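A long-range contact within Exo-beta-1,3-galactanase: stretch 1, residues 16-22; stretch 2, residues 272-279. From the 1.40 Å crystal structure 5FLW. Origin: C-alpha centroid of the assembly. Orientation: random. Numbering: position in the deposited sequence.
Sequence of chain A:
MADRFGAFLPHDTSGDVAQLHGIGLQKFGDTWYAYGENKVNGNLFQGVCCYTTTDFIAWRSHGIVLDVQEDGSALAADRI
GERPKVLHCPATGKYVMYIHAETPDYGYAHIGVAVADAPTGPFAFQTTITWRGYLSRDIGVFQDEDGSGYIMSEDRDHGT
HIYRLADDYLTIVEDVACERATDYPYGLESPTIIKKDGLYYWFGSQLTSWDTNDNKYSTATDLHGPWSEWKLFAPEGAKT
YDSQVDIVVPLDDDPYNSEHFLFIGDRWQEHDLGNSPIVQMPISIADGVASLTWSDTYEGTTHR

Stretch 1 16-22: DVAQLHG
Stretch 2 272-279: DLGNSPIV

Stretch 1 is irregular throughout: Val17 lies at phi/psi -53/131, Ala18 at -82/122, Gln19 at -79/63 and Leu20 at -90/62, His21 at -115/129, and Gly22 at 57/39, a positive phi that favours glycine. Stretch 2 makes a short 3-10 turn through Leu273 (-62/-37) and Gly274 (-61/-26), passes Asn275 (-103/19), Ser276 (-62/123) and Pro277 (-71/175), and enters a strand at Ile278 (-121/158). Asn275 N to Asp272 O (3.1 Å) and Ser276 N to Leu273 O (3.1 Å) close the turn. In register, the CA of Gln19 lies 6.7 Å from that of Gly274, Val17 CA 7.3 Å from Asn275 CA, His21 CA 7.4 Å from Ser276 CA, and Leu20 CA 7.6 Å from Ile278 CA.

The hub is one carbonyl, Gly274 O. His21 (chi1 -47°, chi2 -62°) donates to it from NE2 at 2.9 Å, and Gln19 (chi1 -65°, chi2 -63°, chi3 -51°) adds a weak hydrogen bond from NE2 to Gly274 O at 3.2 Å. Both side chains leave the backbone sideways and bend their ends in. The imidazole edge also meets Ser276 O, 3.1 Å from His21 CE1, while Leu273 O lies over one face. Ser276 (m) braces the turn, its OG donating to Leu273 O at 2.9 Å.

Two apolar side chains flank the contact at separate points. Val17 (t) points toward stretch 2, placing CG1 3.7 Å from Gly274 O and CG2 3.7 Å from Asn275 OD1. Ile278 (p, t), pointing toward stretch 1, brings CG2 to 3.3 Å from Leu20 O. Gly274 contributes its carbonyl; a CB there would point sideways, 3.8 Å from Gln19 OE1, which is not a clash. Water 1 extends the polar link, accepting from Gln19 NE2 (3.2 Å) and donating to Asn275 OD1 (2.8 Å). The contact buries 297 Å², both sides summed, with His21 the most covered residue (62 Å²) and Gly274 next (49 Å²), a small contact organised around a shared acceptor.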

# COMPACT_ATOMS: atom_id res chain seq x y z
N ASP A 16 -5.85 17.49 -13.52
CA ASP A 16 -4.56 16.80 -13.61
C ASP A 16 -4.72 15.29 -13.48
O ASP A 16 -5.64 14.79 -12.81
CB ASP A 16 -3.67 17.33 -12.50
CG ASP A 16 -3.31 18.80 -12.68
OD1 ASP A 16 -2.94 19.25 -13.79
OD2 ASP A 16 -3.51 19.56 -11.72
N VAL A 17 -3.80 14.54 -14.11
CA VAL A 17 -3.69 13.13 -13.77
C VAL A 17 -3.53 12.97 -12.25
O VAL A 17 -2.68 13.64 -11.65
CB VAL A 17 -2.52 12.50 -14.55
CG1 VAL A 17 -2.23 11.08 -14.04
CG2 VAL A 17 -2.82 12.52 -16.05
N ALA A 18 -4.34 12.09 -11.63
CA ALA A 18 -4.20 11.81 -10.19
C ALA A 18 -3.07 10.80 -10.00
O ALA A 18 -3.12 9.70 -10.56
CB ALA A 18 -5.50 11.27 -9.58
N GLN A 19 -2.05 11.18 -9.23
CA GLN A 19 -0.87 10.34 -8.99
C GLN A 19 -1.18 9.26 -7.94
O GLN A 19 -0.61 9.19 -6.84
CB GLN A 19 0.33 11.22 -8.62
CG GLN A 19 0.83 12.19 -9.73
CD GLN A 19 1.35 11.49 -10.99
OE1 GLN A 19 2.18 10.59 -10.91
NE2 GLN A 19 0.83 11.89 -12.15
N LEU A 20 -2.13 8.40 -8.30
CA LEU A 20 -2.59 7.34 -7.40
C LEU A 20 -1.75 6.07 -7.61
O LEU A 20 -2.26 5.01 -7.98
CB LEU A 20 -4.10 7.08 -7.58
CG LEU A 20 -4.99 8.25 -7.14
CD1 LEU A 20 -6.39 8.13 -7.73
CD2 LEU A 20 -5.04 8.42 -5.60
N HIS A 21 -0.44 6.21 -7.35
CA HIS A 21 0.54 5.16 -7.59
C HIS A 21 1.13 4.69 -6.27
O HIS A 21 1.59 5.51 -5.46
CB HIS A 21 1.69 5.66 -8.46
CG HIS A 21 1.25 6.42 -9.67
ND1 HIS A 21 0.48 5.85 -10.67
CD2 HIS A 21 1.52 7.69 -10.06
CE1 HIS A 21 0.26 6.76 -11.60
NE2 HIS A 21 0.90 7.88 -11.27
N GLY A 22 1.12 3.37 -6.06
CA GLY A 22 1.62 2.79 -4.82
C GLY A 22 0.92 3.31 -3.58
O GLY A 22 1.57 3.49 -2.55
N ASP A 272 6.80 5.57 -18.62
CA ASP A 272 5.87 6.67 -18.48
C ASP A 272 5.19 6.53 -17.12
O ASP A 272 3.97 6.39 -17.01
CB ASP A 272 4.89 6.64 -19.65
CG ASP A 272 4.00 7.88 -19.71
OD1 ASP A 272 4.31 8.90 -19.07
OD2 ASP A 272 2.98 7.80 -20.43
N LEU A 273 6.00 6.56 -16.05
CA LEU A 273 5.51 6.15 -14.73
C LEU A 273 4.36 7.03 -14.23
O LEU A 273 3.44 6.53 -13.56
CB LEU A 273 6.67 6.12 -13.73
CG LEU A 273 7.63 4.95 -13.94
CD1 LEU A 273 9.00 5.19 -13.26
CD2 LEU A 273 6.97 3.71 -13.40
N GLY A 274 4.41 8.34 -14.50
CA GLY A 274 3.36 9.23 -14.01
C GLY A 274 1.98 8.89 -14.54
O GLY A 274 0.97 9.21 -13.90
N ASN A 275 1.91 8.25 -15.72
CA ASN A 275 0.66 7.87 -16.36
C ASN A 275 0.32 6.38 -16.21
O ASN A 275 -0.52 5.85 -16.97
CB ASN A 275 0.67 8.32 -17.83
CG ASN A 275 0.77 9.83 -17.96
OD1 ASN A 275 0.00 10.56 -17.32
ND2 ASN A 275 1.72 10.30 -18.77
N SER A 276 0.93 5.70 -15.23
CA SER A 276 0.58 4.32 -14.93
C SER A 276 -0.88 4.24 -14.51
O SER A 276 -1.26 4.89 -13.51
CB SER A 276 1.43 3.82 -13.75
OG SER A 276 2.80 3.78 -14.11
N PRO A 277 -1.70 3.44 -15.18
CA PRO A 277 -3.11 3.29 -14.75
C PRO A 277 -3.22 2.52 -13.44
O PRO A 277 -2.25 1.99 -12.88
CB PRO A 277 -3.75 2.48 -15.90
CG PRO A 277 -2.84 2.65 -17.05
CD PRO A 277 -1.45 2.77 -16.47
N ILE A 278 -4.46 2.44 -12.95
CA ILE A 278 -4.82 1.56 -11.84
C ILE A 278 -5.91 0.59 -12.31
O ILE A 278 -6.64 0.85 -13.28
CB ILE A 278 -5.30 2.31 -10.56
CG1 ILE A 278 -6.60 3.09 -10.84
CG2 ILE A 278 -4.17 3.24 -10.03
CD1 ILE A 278 -7.21 3.76 -9.61
N VAL A 279 -6.00 -0.53 -11.60
CA VAL A 279 -7.11 -1.45 -11.73
C VAL A 279 -7.91 -1.34 -10.42
O VAL A 279 -7.38 -1.64 -9.34
CB VAL A 279 -6.63 -2.89 -11.98
CG1 VAL A 279 -7.80 -3.86 -11.91
CG2 VAL A 279 -5.91 -3.00 -13.35
O HOH W 1 1.46 11.95 -15.31
O HOH W 2 -0.36 3.30 -10.96